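PDB 2XQ0: leukotriene A-4 hydrolase from Saccharomyces cerevisiae, which cleaves amino-terminal residues, preferentially from di- and tripeptides, as a zinc aminopeptidase of the M1 family, and has low epoxide hydrolase activity in vitro. Local coordinates for residues A[236-241]-A[287-292]; A[220-225]-A[242-247]; A[398-403]-A[449-454]; A[350-355]-A[459-464]. All coordinates share one frame; numbering follows the deposited sequence.

In the fold
Contacts 1 and 2 lie close together and share a neighbourhood: helix 229-239 of contact 1 follows strand 223-227 of contact 2 and precedes helix 243-253. F239 and Q236 touch V225. Both are partly buried and polar, each centred on a glutamate: E238 takes backbone N-H groups, E244 takes an arginine. Contacts 3 and 4 form a second pair, their centres about 14 Å apart, joined where W454 packs on P461 and P462. Here the chemistry is apolar and aromatic. Contact 3 is buried between two helices, away from the annotated sites. Contact 4 is partly buried and sets a helix against a proline-rich loop, with L355 near the active-site residue Y390.

Contact 1 (A[236-241]-A[287-292]). Unlike the reference sequence in segment 287-292: L289 (reference Ile).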
# COMPACT_ATOMS: atom_id res chain seq x y z
N GLN A 236 9.20 5.12 18.87
CA GLN A 236 8.27 5.10 20.00
C GLN A 236 7.65 6.47 20.20
O GLN A 236 6.43 6.60 20.41
CB GLN A 236 8.97 4.61 21.27
CG GLN A 236 8.03 4.41 22.45
CD GLN A 236 8.76 4.06 23.72
OE1 GLN A 236 9.94 4.35 23.88
NE2 GLN A 236 8.06 3.41 24.64
N TRP A 237 8.47 7.51 20.13
CA TRP A 237 7.96 8.85 20.36
C TRP A 237 6.98 9.22 19.25
O TRP A 237 5.97 9.87 19.49
CB TRP A 237 9.10 9.88 20.43
CG TRP A 237 8.59 11.26 20.71
CD1 TRP A 237 8.40 11.83 21.94
CD2 TRP A 237 8.21 12.25 19.75
NE1 TRP A 237 7.92 13.11 21.80
CE2 TRP A 237 7.80 13.40 20.47
CE3 TRP A 237 8.18 12.29 18.35
CZ2 TRP A 237 7.35 14.56 19.83
CZ3 TRP A 237 7.73 13.44 17.72
CH2 TRP A 237 7.33 14.56 18.46
N GLU A 238 7.27 8.79 18.03
CA GLU A 238 6.47 9.23 16.89
C GLU A 238 5.05 8.67 16.94
O GLU A 238 4.11 9.30 16.48
CB GLU A 238 7.14 8.86 15.56
CG GLU A 238 6.66 9.68 14.35
CD GLU A 238 7.49 10.96 14.13
OE1 GLU A 238 8.54 11.11 14.78
OE2 GLU A 238 7.09 11.81 13.30
N PHE A 239 4.89 7.49 17.55
CA PHE A 239 3.63 6.75 17.49
C PHE A 239 2.87 6.73 18.81
O PHE A 239 1.66 6.50 18.82
CB PHE A 239 3.89 5.30 17.08
CG PHE A 239 4.42 5.14 15.69
CD1 PHE A 239 3.89 5.86 14.64
CD2 PHE A 239 5.43 4.23 15.43
CE1 PHE A 239 4.38 5.71 13.35
CE2 PHE A 239 5.91 4.07 14.15
CZ PHE A 239 5.40 4.82 13.11
N GLU A 240 3.58 6.93 19.91
CA GLU A 240 3.02 6.60 21.23
C GLU A 240 1.93 7.56 21.67
O GLU A 240 1.20 7.26 22.62
CB GLU A 240 4.10 6.59 22.32
CG GLU A 240 4.63 7.97 22.64
CD GLU A 240 5.83 7.97 23.60
OE1 GLU A 240 6.14 6.93 24.23
OE2 GLU A 240 6.46 9.03 23.72
N ASN A 241 1.84 8.71 21.02
CA ASN A 241 0.87 9.73 21.44
C ASN A 241 -0.43 9.59 20.67
O ASN A 241 -1.40 10.25 21.00
CB ASN A 241 1.43 11.13 21.22
CG ASN A 241 0.42 12.23 21.57
OD1 ASN A 241 0.11 12.46 22.74
ND2 ASN A 241 -0.09 12.92 20.54
N THR A 287 10.62 6.43 6.70
CA THR A 287 10.41 7.81 6.30
C THR A 287 9.14 8.34 6.93
O THR A 287 8.78 9.49 6.72
CB THR A 287 10.34 8.00 4.76
OG1 THR A 287 9.22 7.27 4.24
CG2 THR A 287 11.63 7.50 4.10
N LEU A 288 8.44 7.51 7.69
CA LEU A 288 7.30 8.01 8.44
C LEU A 288 7.79 8.82 9.63
O LEU A 288 7.07 9.66 10.15
CB LEU A 288 6.40 6.87 8.96
CG LEU A 288 5.51 6.12 7.96
CD1 LEU A 288 4.37 5.43 8.70
CD2 LEU A 288 4.97 7.10 6.92
N LEU A 289 9.03 8.57 10.06
CA LEU A 289 9.57 9.28 11.19
C LEU A 289 10.09 10.66 10.80
O LEU A 289 11.10 10.78 10.10
CB LEU A 289 10.69 8.49 11.86
CG LEU A 289 10.18 7.57 12.96
CD1 LEU A 289 9.30 6.48 12.37
CD2 LEU A 289 11.36 7.00 13.72
N ALA A 290 9.39 11.69 11.27
CA ALA A 290 9.72 13.06 10.94
C ALA A 290 10.12 13.85 12.19
O ALA A 290 10.53 15.00 12.11
CB ALA A 290 8.54 13.72 10.24
N HIS A 291 9.98 13.21 13.35
CA HIS A 291 10.34 13.83 14.63
C HIS A 291 9.35 14.88 15.12
O HIS A 291 9.58 15.51 16.15
CB HIS A 291 11.77 14.40 14.60
CG HIS A 291 12.83 13.37 14.34
ND1 HIS A 291 13.32 13.11 13.08
CD2 HIS A 291 13.46 12.52 15.18
CE1 HIS A 291 14.22 12.15 13.15
NE2 HIS A 291 14.33 11.77 14.41
N ASP A 292 8.25 15.05 14.40
CA ASP A 292 7.21 15.99 14.84
C ASP A 292 5.81 15.37 14.79
O ASP A 292 4.84 15.99 15.24
CB ASP A 292 7.24 17.26 13.99
CG ASP A 292 7.00 16.97 12.52
OD1 ASP A 292 6.70 15.81 12.18
OD2 ASP A 292 7.10 17.92 11.71
O HOH W 1 5.32 11.57 11.45
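E238 OE2 is gripped by several groups. A290 N donates to E238 OE2 at 3.1 Å, from well above the carboxylate plane. H291 N adds a weak bond, and a water donates to E238 OE2 at 2.6 Å. That water also donates to L288 O, bridging helix and loop. R293 N, just after the segment, also bonds OE2. The other oxygen, E238 OE1, takes H291 N at 2.9 Å, met on the syn side and close to the carboxylate plane. The glutamate chain bends at chi2 (90°), which places CD against the loop backbone. D292 OD1 stands 4.2 Å from E238 OE2, a pair of like charges, but OD1 also bonds S294 OG. W237 CZ3 meets H291 O at 3.2 Å, while D292 N lies at the edge of the indole. F239 CZ also touches L289 CD1. An alanine at E238 would probably leave the N-H groups of A290 and H291 without this acceptor and hold the loop less firmly to the helix. One buried carboxylate thus gathers backbone N-H groups of the loop onto helix 229-239. This loop joins strand 282-284 to helix 297-311, which carries the zinc-binding HExxH motif.

Contact 2 (A[220-225]-A[242-247]); sequences GPRSTV and DVEKFI
R222 and E244 meet with their side chains at about a right angle, and their flat groups are turned 42° apart. R222 grips the carboxylate side-on with two nitrogens. R222 NE donates to E244 OE1 at 3.2 Å, almost straight (169°); OE1 lies near the guanidinium plane and uses its syn lone pair. R222 NH2 reaches E244 OE2 at 3.1 Å, from above the carboxylate plane, as the second arm of the salt bridge. The R222 chain is extended from CG to NE, which brings NE up to the E244 carboxylate. I247 CG2 sits over one guanidinium face, 3.3 Å from R222 NH2. P221 CG packs on E244 CD at 3.6 Å. S223 OG touches V243 CG2 and I247 CD1, each at 3.8 Å. A water accepts from R222 N and donates to S223 OG and E244 OE1. P221 and R222 are the middle residues of the type I turn G220-S223, which joins strands 215-220 and 223-227. Each charge has a second partner, E251 for R222 and Q248 for E244, and S223 OG also bonds Y262 O. The ion pair therefore belongs to a wider polar network, which probably helps keep both groups ionised and fixes the turn against the helix.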
# COMPACT_ATOMS: atom_id res chain seq x y z
N GLY A 220 1.36 1.89 23.08
CA GLY A 220 -0.01 2.01 23.55
C GLY A 220 -0.38 0.76 24.33
O GLY A 220 0.40 -0.18 24.38
N PRO A 221 -1.59 0.74 24.92
CA PRO A 221 -2.06 -0.39 25.74
C PRO A 221 -2.19 -1.70 24.96
O PRO A 221 -2.15 -2.78 25.54
CB PRO A 221 -3.45 0.08 26.23
CG PRO A 221 -3.86 1.12 25.25
CD PRO A 221 -2.59 1.81 24.83
N ARG A 222 -2.32 -1.62 23.64
CA ARG A 222 -2.34 -2.86 22.88
C ARG A 222 -1.45 -2.75 21.64
O ARG A 222 -1.70 -3.42 20.65
CB ARG A 222 -3.78 -3.25 22.49
CG ARG A 222 -4.51 -2.15 21.78
CD ARG A 222 -5.98 -2.50 21.51
NE ARG A 222 -6.78 -1.28 21.44
CZ ARG A 222 -8.05 -1.24 21.09
NH1 ARG A 222 -8.69 -2.36 20.76
NH2 ARG A 222 -8.69 -0.08 21.06
N SER A 223 -0.40 -1.95 21.74
CA SER A 223 0.45 -1.67 20.59
C SER A 223 1.93 -1.61 20.94
O SER A 223 2.33 -1.01 21.91
CB SER A 223 0.03 -0.35 19.94
OG SER A 223 -1.28 -0.45 19.42
N THR A 224 2.74 -2.24 20.10
CA THR A 224 4.17 -2.23 20.30
C THR A 224 4.81 -1.87 18.99
O THR A 224 4.33 -2.27 17.94
CB THR A 224 4.63 -3.63 20.70
OG1 THR A 224 3.89 -4.07 21.86
CG2 THR A 224 6.12 -3.65 20.99
N VAL A 225 5.89 -1.11 19.02
CA VAL A 225 6.65 -0.89 17.79
C VAL A 225 7.93 -1.73 17.78
O VAL A 225 8.58 -1.91 18.81
CB VAL A 225 6.95 0.61 17.56
CG1 VAL A 225 7.83 1.18 18.69
CG2 VAL A 225 7.64 0.80 16.20
N ASP A 242 -0.45 8.73 19.66
CA ASP A 242 -1.54 8.80 18.70
C ASP A 242 -2.15 7.46 18.28
O ASP A 242 -3.28 7.45 17.82
CB ASP A 242 -1.07 9.55 17.45
CG ASP A 242 -1.01 11.06 17.66
OD1 ASP A 242 -2.06 11.71 17.48
OD2 ASP A 242 0.08 11.58 18.00
N VAL A 243 -1.40 6.36 18.39
CA VAL A 243 -1.90 5.09 17.85
C VAL A 243 -3.17 4.63 18.58
O VAL A 243 -4.12 4.21 17.95
CB VAL A 243 -0.81 3.95 17.76
CG1 VAL A 243 -0.17 3.67 19.09
CG2 VAL A 243 -1.43 2.66 17.18
N GLU A 244 -3.22 4.74 19.91
CA GLU A 244 -4.42 4.24 20.57
C GLU A 244 -5.62 5.11 20.22
O GLU A 244 -6.73 4.61 20.04
CB GLU A 244 -4.25 4.08 22.07
CG GLU A 244 -5.51 3.62 22.77
CD GLU A 244 -5.88 2.17 22.49
OE1 GLU A 244 -5.09 1.43 21.87
OE2 GLU A 244 -6.99 1.76 22.91
N LYS A 245 -5.40 6.41 20.08
CA LYS A 245 -6.45 7.32 19.65
C LYS A 245 -7.01 6.94 18.28
O LYS A 245 -8.22 6.95 18.07
CB LYS A 245 -5.93 8.76 19.66
CG LYS A 245 -6.87 9.80 19.10
CD LYS A 245 -6.34 11.20 19.39
CE LYS A 245 -4.92 11.37 18.88
NZ LYS A 245 -4.18 12.47 19.59
N PHE A 246 -6.13 6.60 17.33
CA PHE A 246 -6.58 6.12 16.03
C PHE A 246 -7.42 4.85 16.16
O PHE A 246 -8.48 4.71 15.53
CB PHE A 246 -5.39 5.80 15.11
CG PHE A 246 -4.75 7.01 14.52
CD1 PHE A 246 -5.35 8.24 14.57
CD2 PHE A 246 -3.50 6.91 13.90
CE1 PHE A 246 -4.73 9.37 14.02
CE2 PHE A 246 -2.88 8.02 13.35
CZ PHE A 246 -3.50 9.25 13.41
N ILE A 247 -6.94 3.90 16.97
CA ILE A 247 -7.69 2.66 17.06
C ILE A 247 -9.09 2.93 17.58
O ILE A 247 -10.07 2.50 16.98
CB ILE A 247 -7.00 1.58 17.92
CG1 ILE A 247 -5.62 1.26 17.36
CG2 ILE A 247 -7.85 0.29 17.88
CD1 ILE A 247 -4.86 0.25 18.19
O HOH W 2 -2.64 0.57 21.73

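Contact 3 (A[398-403]-A[449-454])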
# COMPACT_ATOMS: atom_id res chain seq x y z
N PHE A 398 -17.79 8.34 -1.03
CA PHE A 398 -18.09 9.67 -0.57
C PHE A 398 -19.40 10.20 -1.21
O PHE A 398 -20.19 10.90 -0.56
CB PHE A 398 -16.91 10.62 -0.86
CG PHE A 398 -17.10 12.00 -0.29
CD1 PHE A 398 -17.03 12.22 1.08
CD2 PHE A 398 -17.36 13.09 -1.12
CE1 PHE A 398 -17.23 13.50 1.62
CE2 PHE A 398 -17.55 14.36 -0.59
CZ PHE A 398 -17.48 14.56 0.79
N HIS A 399 -19.61 9.86 -2.48
CA HIS A 399 -20.83 10.21 -3.19
C HIS A 399 -22.04 9.53 -2.55
O HIS A 399 -23.07 10.16 -2.30
CB HIS A 399 -20.72 9.79 -4.66
CG HIS A 399 -21.93 10.11 -5.48
ND1 HIS A 399 -22.40 11.40 -5.65
CD2 HIS A 399 -22.78 9.31 -6.17
CE1 HIS A 399 -23.48 11.37 -6.41
NE2 HIS A 399 -23.73 10.12 -6.74
N LEU A 400 -21.89 8.24 -2.26
CA LEU A 400 -22.93 7.45 -1.61
C LEU A 400 -23.26 7.99 -0.22
O LEU A 400 -24.42 8.12 0.14
CB LEU A 400 -22.50 5.99 -1.53
CG LEU A 400 -22.49 5.25 -2.88
CD1 LEU A 400 -22.03 3.80 -2.73
CD2 LEU A 400 -23.85 5.33 -3.57
N GLU A 401 -22.22 8.27 0.57
CA GLU A 401 -22.38 8.92 1.86
C GLU A 401 -23.28 10.15 1.71
O GLU A 401 -24.22 10.34 2.47
CB GLU A 401 -21.01 9.36 2.41
CG GLU A 401 -21.07 10.09 3.73
CD GLU A 401 -19.75 10.75 4.12
OE1 GLU A 401 -18.71 10.04 4.22
OE2 GLU A 401 -19.76 11.99 4.36
N THR A 402 -22.96 10.99 0.74
CA THR A 402 -23.67 12.25 0.53
C THR A 402 -25.14 12.06 0.15
O THR A 402 -26.04 12.57 0.83
CB THR A 402 -23.01 13.07 -0.59
OG1 THR A 402 -21.65 13.35 -0.24
CG2 THR A 402 -23.76 14.37 -0.82
N ILE A 403 -25.38 11.32 -0.93
CA ILE A 403 -26.74 11.21 -1.46
C ILE A 403 -27.66 10.40 -0.56
O ILE A 403 -28.88 10.52 -0.64
CB ILE A 403 -26.75 10.59 -2.87
CG1 ILE A 403 -26.48 9.09 -2.80
CG2 ILE A 403 -25.73 11.29 -3.76
CD1 ILE A 403 -26.35 8.44 -4.17
N VAL A 449 -28.01 6.67 -9.08
CA VAL A 449 -26.56 6.58 -9.22
C VAL A 449 -26.22 5.99 -10.59
O VAL A 449 -26.70 4.92 -10.94
CB VAL A 449 -25.94 5.66 -8.13
CG1 VAL A 449 -24.46 5.41 -8.42
CG2 VAL A 449 -26.12 6.26 -6.75
N ASP A 450 -25.40 6.69 -11.36
CA ASP A 450 -24.98 6.16 -12.66
C ASP A 450 -23.93 5.05 -12.44
O ASP A 450 -22.73 5.28 -12.60
CB ASP A 450 -24.40 7.28 -13.51
CG ASP A 450 -24.08 6.84 -14.93
OD1 ASP A 450 -24.33 5.66 -15.30
OD2 ASP A 450 -23.56 7.70 -15.69
N TRP A 451 -24.40 3.86 -12.09
CA TRP A 451 -23.51 2.78 -11.72
C TRP A 451 -22.57 2.45 -12.87
O TRP A 451 -21.43 2.03 -12.65
CB TRP A 451 -24.30 1.55 -11.28
CG TRP A 451 -25.01 1.77 -9.98
CD1 TRP A 451 -26.35 1.93 -9.80
CD2 TRP A 451 -24.41 1.90 -8.68
NE1 TRP A 451 -26.63 2.13 -8.47
CE2 TRP A 451 -25.46 2.12 -7.76
CE3 TRP A 451 -23.10 1.85 -8.21
CZ2 TRP A 451 -25.23 2.28 -6.40
CZ3 TRP A 451 -22.88 2.01 -6.86
CH2 TRP A 451 -23.94 2.22 -5.97
N GLU A 452 -23.05 2.66 -14.08
CA GLU A 452 -22.29 2.33 -15.28
C GLU A 452 -21.05 3.20 -15.43
O GLU A 452 -19.98 2.72 -15.79
CB GLU A 452 -23.17 2.48 -16.53
CG GLU A 452 -23.70 1.16 -17.07
CD GLU A 452 -22.63 0.37 -17.78
OE1 GLU A 452 -21.58 0.95 -18.09
OE2 GLU A 452 -22.84 -0.84 -18.02
N THR A 453 -21.21 4.49 -15.15
CA THR A 453 -20.10 5.42 -15.26
C THR A 453 -19.10 5.18 -14.13
O THR A 453 -17.89 5.09 -14.37
CB THR A 453 -20.58 6.88 -15.27
OG1 THR A 453 -21.31 7.11 -16.47
CG2 THR A 453 -19.41 7.83 -15.22
N TRP A 454 -19.61 5.08 -12.91
CA TRP A 454 -18.75 4.89 -11.75
C TRP A 454 -17.95 3.59 -11.83
O TRP A 454 -16.74 3.60 -11.64
CB TRP A 454 -19.56 4.92 -10.46
CG TRP A 454 -19.91 6.30 -9.99
CD1 TRP A 454 -21.12 6.92 -10.09
CD2 TRP A 454 -19.03 7.24 -9.35
NE1 TRP A 454 -21.05 8.18 -9.55
CE2 TRP A 454 -19.78 8.40 -9.08
CE3 TRP A 454 -17.68 7.20 -8.97
CZ2 TRP A 454 -19.23 9.51 -8.45
CZ3 TRP A 454 -17.14 8.30 -8.34
CH2 TRP A 454 -17.91 9.45 -8.09
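H399 CG lies anti to the backbone N (chi1 -180°), which sends its ring out from helix 388-403 toward W454. In W454, CG is anti to the carbonyl carbon (chi1 -80°), and the indole comes to meet it. Their planes are 24° apart, but the rings are slid so far that they barely overlap, with the H399 imidazole and the W454 five-membered ring centred 5.4 Å from each other. The nearest atoms are CD2 of H399 and NE1 of W454, at 4.0 Å. I403 CG2 covers one face of the imidazole from within the same helix. Next to this pair, L400 presents both methyl groups to W451. L400 CD2 is 3.9 Å from W451 CH2 and also touches V449 CG2, each side chain being crossed at about a right angle. I403 CD1 presses on V449 CG2 at 3.4 Å, tighter than usual for two carbons. V449 CG1 lies over the centre of the W451 ring, so this valine packs on the indole and on the neighbouring helix with different methyls. L432 and L435 of helix 428-438 also touch W451, whose NE1 is bonded to L446 O. D450 N-caps helix 451-456 through a weak bond from T453 N. The contact joins the end of helix 388-403 to the start of helix 451-456 as an apolar and aromatic helix-helix interface in the helical part of the M1 peptidase domain.

Contact 4 (A[350-355]-A[459-464])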
# COMPACT_ATOMS: atom_id res chain seq x y z
N ILE A 350 -6.08 16.56 -2.11
CA ILE A 350 -4.78 16.09 -2.55
C ILE A 350 -4.97 14.79 -3.34
O ILE A 350 -4.36 14.61 -4.38
CB ILE A 350 -3.80 15.83 -1.39
CG1 ILE A 350 -3.65 17.07 -0.49
CG2 ILE A 350 -2.45 15.36 -1.93
CD1 ILE A 350 -3.35 18.34 -1.23
N GLY A 351 -5.82 13.89 -2.85
CA GLY A 351 -6.14 12.65 -3.53
C GLY A 351 -6.72 12.85 -4.92
O GLY A 351 -6.44 12.10 -5.85
N TRP A 352 -7.54 13.89 -5.07
CA TRP A 352 -8.10 14.23 -6.37
C TRP A 352 -7.00 14.56 -7.38
O TRP A 352 -7.03 14.08 -8.51
CB TRP A 352 -9.10 15.40 -6.27
CG TRP A 352 -9.75 15.74 -7.59
CD1 TRP A 352 -9.38 16.72 -8.47
CD2 TRP A 352 -10.87 15.07 -8.17
NE1 TRP A 352 -10.22 16.72 -9.55
CE2 TRP A 352 -11.14 15.71 -9.40
CE3 TRP A 352 -11.68 14.00 -7.77
CZ2 TRP A 352 -12.18 15.31 -10.23
CZ3 TRP A 352 -12.71 13.60 -8.61
CH2 TRP A 352 -12.95 14.26 -9.82
N SER A 353 -6.02 15.35 -6.97
CA SER A 353 -4.92 15.68 -7.86
C SER A 353 -4.01 14.48 -8.13
O SER A 353 -3.48 14.36 -9.22
CB SER A 353 -4.10 16.88 -7.36
OG SER A 353 -3.16 16.47 -6.40
N ASP A 354 -3.81 13.61 -7.13
CA ASP A 354 -3.14 12.32 -7.35
C ASP A 354 -3.88 11.46 -8.40
O ASP A 354 -3.25 10.84 -9.27
CB ASP A 354 -3.03 11.54 -6.04
CG ASP A 354 -1.99 12.12 -5.08
OD1 ASP A 354 -1.15 12.95 -5.51
OD2 ASP A 354 -2.00 11.74 -3.89
N LEU A 355 -5.20 11.39 -8.31
CA LEU A 355 -5.99 10.65 -9.30
C LEU A 355 -5.77 11.21 -10.70
O LEU A 355 -5.53 10.48 -11.67
CB LEU A 355 -7.49 10.71 -8.94
CG LEU A 355 -8.45 9.87 -9.81
CD1 LEU A 355 -7.99 8.41 -9.85
CD2 LEU A 355 -9.88 9.97 -9.33
N GLY A 459 -11.60 7.34 -16.98
CA GLY A 459 -11.46 8.77 -16.75
C GLY A 459 -11.83 9.24 -15.35
O GLY A 459 -12.14 8.42 -14.48
N MET A 460 -11.78 10.55 -15.12
CA MET A 460 -12.14 11.14 -13.83
C MET A 460 -13.64 11.03 -13.60
O MET A 460 -14.42 11.26 -14.50
CB MET A 460 -11.75 12.61 -13.77
CG MET A 460 -10.29 12.87 -14.00
SD MET A 460 -9.31 12.23 -12.63
CE MET A 460 -9.71 13.41 -11.34
N PRO A 461 -14.04 10.68 -12.37
CA PRO A 461 -15.48 10.72 -12.14
C PRO A 461 -15.94 12.18 -11.97
O PRO A 461 -15.12 13.08 -12.02
CB PRO A 461 -15.61 9.98 -10.82
CG PRO A 461 -14.34 10.26 -10.10
CD PRO A 461 -13.28 10.48 -11.13
N PRO A 462 -17.24 12.40 -11.77
CA PRO A 462 -17.69 13.76 -11.53
C PRO A 462 -17.02 14.34 -10.28
O PRO A 462 -16.86 13.61 -9.29
CB PRO A 462 -19.20 13.59 -11.29
CG PRO A 462 -19.56 12.37 -12.03
CD PRO A 462 -18.36 11.45 -11.86
N ARG A 463 -16.68 15.62 -10.31
CA ARG A 463 -15.90 16.22 -9.22
C ARG A 463 -16.76 16.71 -8.06
O ARG A 463 -17.68 17.51 -8.24
CB ARG A 463 -15.05 17.39 -9.74
CG ARG A 463 -14.14 17.98 -8.65
CD ARG A 463 -13.22 19.01 -9.26
NE ARG A 463 -13.96 20.19 -9.67
CZ ARG A 463 -13.48 21.15 -10.45
NH1 ARG A 463 -12.25 21.04 -10.95
NH2 ARG A 463 -14.23 22.20 -10.76
N PRO A 464 -16.46 16.24 -6.86
CA PRO A 464 -17.26 16.70 -5.73
C PRO A 464 -16.89 18.11 -5.29
O PRO A 464 -15.90 18.67 -5.76
CB PRO A 464 -16.92 15.70 -4.62
CG PRO A 464 -15.54 15.21 -4.98
CD PRO A 464 -15.40 15.27 -6.47
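A Met-aromatic contact, with CH-pi packing on both faces of W352, joins helix 341-360 to the proline-rich loop between helices 451-456 and 469-484. M460 bends at chi2 and chi3 (-72°), and the latter turns CE in over one face of the W352 six-membered ring, 3.5 Å from its centroid as a CH-pi contact. M460 SD lies farther off, obliquely placed. R463 CG packs over the opposite face, 4.0 Å from the centroid of the W352 six-membered ring, its side chain crossing the tryptophan at about a right angle. P461 O comes to the ring edge, 3.3 Å from W352 CH2. P464 CD approaches W352 CZ3 obliquely. An alanine at W352 would probably open a gap between M460 and R463 and leave both chains freer to turn. The loop also packs against helix 451-456, where W454 touches P461 and P462. N395 of helix 388-403 touches both W352 and P464. One helical turn beyond W352, the side chain of L355 lies about 7 Å from that of Y390, the active-site proton donor. It reaches tip to tip toward the loop, L355 CG 3.8 Å from M460 SD and L355 CD2 3.9 Å from P461 CD.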